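Local coordinates for acyl-CoA dehydrogenase family protein (Porphyromonas gingivalis, PDB 2OKU) that is the C-terminal domain of a protein that probably acts as an FAD-dependent acyl-CoA dehydrogenase, oxidising acyl-CoA thioesters, at residues T42-A47 against E105-D110; Q1-I6 against L60-A65. All coordinates share one frame; numbering follows the deposited sequence.

Contact 1 (T42-A47 against E105-D110); sequences TDRAEA and EQEKID
Arg44 reaches from helix 32-53 to Glu107 and Asp110 on helix 92-115 and ties them into one salt-bridge network. On this more exposed side the grip is close: the guanidinium holds a single carboxylate oxygen end-on, NH2 donating to Glu107 OE1 at 2.8 Å and NH1 to the same OE1 at 3.0 Å. The oxygen lies almost in the guanidinium plane, and the carboxylate is turned only 22° from it, so both N-H groups can be used, though neither bond is straight. Asp110 comes instead over one face, its OD2 3.2 Å from Arg44 NH2 but well out of the guanidinium plane, so this pair is held electrostatically, without a hydrogen bond. Two waters add bridges: one links Arg44 NH1 to Gln106 OE1, another the carbonyl O of Arg44 to Asp110 OD1, which also pairs with Arg114. The buried side is in looser, van der Waals contact, where Ala45 CB rests 4.1 Å from Gln106 NE2. That amide donates to the carbonyls of Met71 and Met41, so it links three helices. The axes of 42-47 and 105-110 approach to 11.1 Å, with 20° between their directions, the near-parallel pairing of non-consecutive helices in the helical-bundle C-terminal domain of acyl-CoA dehydrogenases.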
loop_
_atom_site.group_PDB
_atom_site.type_symbol
_atom_site.label_atom_id
_atom_site.label_comp_id
_atom_site.label_asym_id
_atom_site.label_seq_id
_atom_site.Cartn_x
_atom_site.Cartn_y
_atom_site.Cartn_z
ATOM N N THR A 42 -6.122 6.953 10.850
ATOM C CA THR A 42 -6.372 5.984 11.923
ATOM C C THR A 42 -7.581 6.428 12.776
ATOM O O THR A 42 -8.509 5.648 13.002
ATOM C CB THR A 42 -5.116 5.773 12.789
ATOM O OG1 THR A 42 -4.003 5.468 11.944
ATOM C CG2 THR A 42 -5.307 4.661 13.820
ATOM N N ASP A 43 -7.584 7.678 13.215
ATOM C CA ASP A 43 -8.720 8.218 13.955
ATOM C C ASP A 43 -10.014 8.120 13.122
ATOM O O ASP A 43 -11.057 7.826 13.668
ATOM C CB ASP A 43 -8.512 9.682 14.343
ATOM C CG ASP A 43 -7.320 9.914 15.283
ATOM O OD1 ASP A 43 -6.799 8.964 15.894
ATOM O OD2 ASP A 43 -6.900 11.092 15.385
ATOM N N ARG A 44 -9.931 8.398 11.817
ATOM C CA ARG A 44 -11.100 8.318 10.909
ATOM C C ARG A 44 -11.659 6.895 10.836
ATOM O O ARG A 44 -12.880 6.691 10.908
ATOM C CB ARG A 44 -10.727 8.782 9.500
ATOM C CG ARG A 44 -11.867 9.259 8.644
ATOM C CD ARG A 44 -11.699 10.766 8.466
ATOM N NE ARG A 44 -12.835 11.455 7.870
ATOM C CZ ARG A 44 -13.074 11.574 6.577
ATOM N NH1 ARG A 44 -12.282 10.990 5.679
ATOM N NH2 ARG A 44 -14.143 12.275 6.187
ATOM N N ALA A 45 -10.772 5.909 10.724
ATOM C CA ALA A 45 -11.199 4.501 10.749
ATOM C C ALA A 45 -11.908 4.131 12.072
ATOM O O ALA A 45 -12.971 3.561 12.054
ATOM C CB ALA A 45 -9.987 3.567 10.504
ATOM N N GLU A 46 -11.304 4.485 13.206
ATOM C CA GLU A 46 -11.878 4.220 14.518
ATOM C C GLU A 46 -13.245 4.883 14.632
ATOM O O GLU A 46 -14.178 4.281 15.142
ATOM C CB GLU A 46 -10.946 4.744 15.622
ATOM C CG GLU A 46 -11.452 4.538 17.056
ATOM C CD GLU A 46 -10.482 5.063 18.082
ATOM O OE1 GLU A 46 -10.202 6.285 18.051
ATOM O OE2 GLU A 46 -9.985 4.251 18.882
ATOM N N ALA A 47 -13.335 6.135 14.190
ATOM C CA ALA A 47 -14.580 6.901 14.313
ATOM C C ALA A 47 -15.678 6.266 13.472
ATOM O O ALA A 47 -16.808 6.173 13.918
ATOM C CB ALA A 47 -14.379 8.358 13.914
ATOM N N GLU A 105 -9.734 6.709 -0.922
ATOM C CA GLU A 105 -10.556 5.538 -0.706
ATOM C C GLU A 105 -11.243 5.564 0.642
ATOM O O GLU A 105 -12.418 5.212 0.719
ATOM C CB GLU A 105 -9.753 4.242 -0.927
ATOM C CG GLU A 105 -9.218 4.025 -2.356
ATOM C CD GLU A 105 -10.329 4.076 -3.400
ATOM O OE1 GLU A 105 -11.278 3.310 -3.284
ATOM O OE2 GLU A 105 -10.274 4.926 -4.292
ATOM N N GLN A 106 -10.563 6.053 1.682
ATOM C CA GLN A 106 -11.177 6.220 2.986
ATOM C C GLN A 106 -12.359 7.211 2.922
ATOM O O GLN A 106 -13.378 7.020 3.563
ATOM C CB GLN A 106 -10.176 6.716 4.018
ATOM C CG GLN A 106 -9.336 5.636 4.677
ATOM C CD GLN A 106 -8.828 6.089 6.041
ATOM O OE1 GLN A 106 -8.581 7.284 6.261
ATOM N NE2 GLN A 106 -8.657 5.131 6.963
ATOM N N GLU A 107 -12.200 8.269 2.141
ATOM C CA GLU A 107 -13.232 9.283 2.035
ATOM C C GLU A 107 -14.499 8.704 1.369
ATOM O O GLU A 107 -15.601 8.929 1.828
ATOM C CB GLU A 107 -12.707 10.487 1.261
ATOM C CG GLU A 107 -13.692 11.611 1.053
ATOM C CD GLU A 107 -14.444 12.102 2.290
ATOM O OE1 GLU A 107 -13.833 12.238 3.370
ATOM O OE2 GLU A 107 -15.655 12.416 2.160
ATOM N N LYS A 108 -14.314 7.920 0.320
ATOM C CA LYS A 108 -15.431 7.264 -0.376
ATOM C C LYS A 108 -16.208 6.329 0.586
ATOM O O LYS A 108 -17.444 6.343 0.654
ATOM C CB LYS A 108 -14.905 6.464 -1.569
ATOM C CG LYS A 108 -14.376 7.287 -2.777
ATOM C CD LYS A 108 -13.729 6.286 -3.740
ATOM C CE LYS A 108 -13.044 6.927 -4.881
ATOM N NZ LYS A 108 -12.454 5.915 -5.806
ATOM N N ILE A 109 -15.457 5.570 1.367
ATOM C CA ILE A 109 -16.046 4.652 2.337
ATOM C C ILE A 109 -16.768 5.435 3.428
ATOM O O ILE A 109 -17.924 5.165 3.725
ATOM C CB ILE A 109 -15.019 3.709 2.992
ATOM C CG1 ILE A 109 -14.339 2.791 1.964
ATOM C CG2 ILE A 109 -15.728 2.879 4.114
ATOM C CD1 ILE A 109 -13.024 2.112 2.447
ATOM N N ASP A 110 -16.080 6.400 4.035
ATOM C CA ASP A 110 -16.678 7.209 5.108
ATOM C C ASP A 110 -18.012 7.886 4.678
ATOM O O ASP A 110 -19.000 7.815 5.388
ATOM C CB ASP A 110 -15.675 8.281 5.547
ATOM C CG ASP A 110 -16.129 9.005 6.780
ATOM O OD1 ASP A 110 -16.054 8.417 7.853
ATOM O OD2 ASP A 110 -16.558 10.160 6.655
HETATM O O HOH W 1 -9.343 9.865 5.906
HETATM O O HOH W 2 -14.725 8.718 10.163
HETATM O O HOH W 3 -16.702 12.152 8.284
#

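Contact 2 (Q1-I6 against L60-A65)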
loop_
_atom_site.group_PDB
_atom_site.type_symbol
_atom_site.label_atom_id
_atom_site.label_comp_id
_atom_site.label_asym_id
_atom_site.label_seq_id
_atom_site.Cartn_x
_atom_site.Cartn_y
_atom_site.Cartn_z
ATOM N N GLN A 1 -20.461 -14.244 12.234
ATOM C CA GLN A 1 -19.703 -14.912 11.138
ATOM C C GLN A 1 -18.797 -13.910 10.432
ATOM O O GLN A 1 -17.580 -13.952 10.613
ATOM C CB GLN A 1 -20.647 -15.564 10.135
ATOM C CG GLN A 1 -19.934 -16.151 8.894
ATOM C CD GLN A 1 -18.981 -17.296 9.241
ATOM O OE1 GLN A 1 -17.762 -17.143 9.139
ATOM N NE2 GLN A 1 -19.538 -18.444 9.657
ATOM N N VAL A 2 -19.376 -13.018 9.630
ATOM C CA VAL A 2 -18.625 -11.867 9.137
ATOM C C VAL A 2 -18.225 -11.000 10.337
ATOM O O VAL A 2 -17.081 -10.588 10.451
ATOM C CB VAL A 2 -19.425 -11.035 8.122
ATOM C CG1 VAL A 2 -19.178 -9.588 8.343
ATOM C CG2 VAL A 2 -19.077 -11.453 6.657
ATOM N N VAL A 3 -19.182 -10.736 11.219
ATOM C CA VAL A 3 -18.914 -10.097 12.517
ATOM C C VAL A 3 -17.739 -10.781 13.264
ATOM O O VAL A 3 -16.799 -10.104 13.682
ATOM C CB VAL A 3 -20.216 -10.048 13.385
ATOM C CG1 VAL A 3 -20.703 -11.439 13.746
ATOM C CG2 VAL A 3 -20.027 -9.210 14.637
ATOM N N ALA A 4 -17.768 -12.112 13.366
ATOM C CA ALA A 4 -16.714 -12.885 14.037
ATOM C C ALA A 4 -15.381 -12.727 13.320
ATOM O O ALA A 4 -14.351 -12.481 13.958
ATOM C CB ALA A 4 -17.100 -14.396 14.107
ATOM N N ALA A 5 -15.402 -12.871 11.997
ATOM C CA ALA A 5 -14.186 -12.745 11.179
ATOM C C ALA A 5 -13.531 -11.380 11.325
ATOM O O ALA A 5 -12.343 -11.203 11.002
ATOM C CB ALA A 5 -14.511 -13.002 9.684
ATOM N N ILE A 6 -14.287 -10.394 11.787
ATOM C CA ILE A 6 -13.728 -9.039 11.921
ATOM C C ILE A 6 -13.713 -8.494 13.362
ATOM O O ILE A 6 -13.558 -7.314 13.563
ATOM C CB ILE A 6 -14.362 -7.989 10.918
ATOM C CG1 ILE A 6 -15.714 -7.446 11.351
ATOM C CG2 ILE A 6 -14.433 -8.524 9.484
ATOM C CD1 ILE A 6 -15.975 -6.048 10.703
ATOM N N LEU A 60 -26.718 -4.212 10.032
ATOM C CA LEU A 60 -25.917 -3.106 9.523
ATOM C C LEU A 60 -24.436 -3.436 9.637
ATOM O O LEU A 60 -23.684 -3.219 8.699
ATOM C CB LEU A 60 -26.219 -1.812 10.273
ATOM C CG LEU A 60 -25.501 -0.552 9.744
ATOM C CD1 LEU A 60 -25.939 -0.184 8.315
ATOM C CD2 LEU A 60 -25.756 0.597 10.677
ATOM N N LEU A 61 -24.014 -3.960 10.789
ATOM C CA LEU A 61 -22.592 -4.286 10.980
ATOM C C LEU A 61 -22.161 -5.320 9.976
ATOM O O LEU A 61 -21.123 -5.210 9.392
ATOM C CB LEU A 61 -22.313 -4.790 12.408
ATOM C CG LEU A 61 -20.867 -5.200 12.719
ATOM C CD1 LEU A 61 -19.893 -4.027 12.458
ATOM C CD2 LEU A 61 -20.742 -5.689 14.173
ATOM N N ASP A 62 -22.967 -6.360 9.789
ATOM C CA ASP A 62 -22.657 -7.386 8.820
ATOM C C ASP A 62 -22.553 -6.821 7.400
ATOM O O ASP A 62 -21.673 -7.197 6.617
ATOM C CB ASP A 62 -23.740 -8.471 8.865
ATOM C CG ASP A 62 -23.741 -9.236 10.166
ATOM O OD1 ASP A 62 -22.727 -9.189 10.915
ATOM O OD2 ASP A 62 -24.771 -9.881 10.458
ATOM N N PHE A 63 -23.466 -5.915 7.063
ATOM C CA PHE A 63 -23.483 -5.289 5.726
ATOM C C PHE A 63 -22.233 -4.408 5.475
ATOM O O PHE A 63 -21.678 -4.388 4.373
ATOM C CB PHE A 63 -24.757 -4.459 5.581
ATOM C CG PHE A 63 -24.845 -3.721 4.305
ATOM C CD1 PHE A 63 -25.079 -4.393 3.107
ATOM C CD2 PHE A 63 -24.694 -2.335 4.285
ATOM C CE1 PHE A 63 -25.154 -3.684 1.898
ATOM C CE2 PHE A 63 -24.755 -1.620 3.090
ATOM C CZ PHE A 63 -24.990 -2.287 1.893
ATOM N N GLN A 64 -21.827 -3.673 6.508
ATOM C CA GLN A 64 -20.716 -2.726 6.432
ATOM C C GLN A 64 -19.379 -3.333 6.802
ATOM O O GLN A 64 -18.350 -2.655 6.724
ATOM C CB GLN A 64 -20.978 -1.535 7.353
ATOM C CG GLN A 64 -22.267 -0.739 7.105
ATOM C CD GLN A 64 -22.334 -0.041 5.753
ATOM O OE1 GLN A 64 -21.681 -0.450 4.789
ATOM N NE2 GLN A 64 -23.171 1.003 5.665
ATOM N N ALA A 65 -19.372 -4.601 7.207
ATOM C CA ALA A 65 -18.134 -5.254 7.691
ATOM C C ALA A 65 -16.926 -5.123 6.782
ATOM O O ALA A 65 -15.857 -4.698 7.229
ATOM C CB ALA A 65 -18.384 -6.756 8.041
#
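Leu61 opens the contact on helix 58-87, its CD2 meeting CG2 of Val3 at 3.6 Å. The two side chains cross at about a right angle, a single methyl of each touching. The same leucine also packs on Leu68, about two turns further along the helix. Next comes Asp62, whose carboxylate turns back toward the N-terminal segment: OD1 sits 3.6 Å from Val3 CB, a van der Waals approach to a valine and not a polar bond, while a weak hydrogen bond from Gln58 NE2 reaches the same oxygen. Here the short helix 2-5 leans against the beginning of helix 58-87, a member of the all-helical C-terminal domain of the acyl-CoA dehydrogenase family, with Val3 and Asp62 nearest in backbone at 5.9 Å between their CA atoms. Val2 also faces this helix, but the placing of its CG1 methyl is doubtful. Ala65, one turn on from Leu61, is the buried end of the contact. The first torsion of Ile6 sets CG1 between the backbone N and the carbonyl carbon (chi1 80°), and from there CD1 extends to Ala65, lying both on its CB, at 3.7 Å, and beside its carbonyl O. Ile6 also packs on Val69, the next turn of helix 58-87.

How the contacts relate
Depth in the fold separates the two contacts. The centre of contact 1, which is buried, is about 6 Å from the centre of the chain, that of the partly buried contact 2 about 16 Å; the two centres are about 17 Å apart and the contacts do not touch. Yet the more central one is the polar one: charges and waters join long helices 32-53 and 92-115, whereas contact 2 sets aliphatic side chains of the chain's first residues on helix 58-87, with no hydrogen bond across. The pairs share no helix, but helix 58-87 follows helix 32-53 and precedes helix 92-115, and it touches contact 1 through Met71 and His74. One contact thus joins bundle helices; the other seats the N-terminal segment on the bundle.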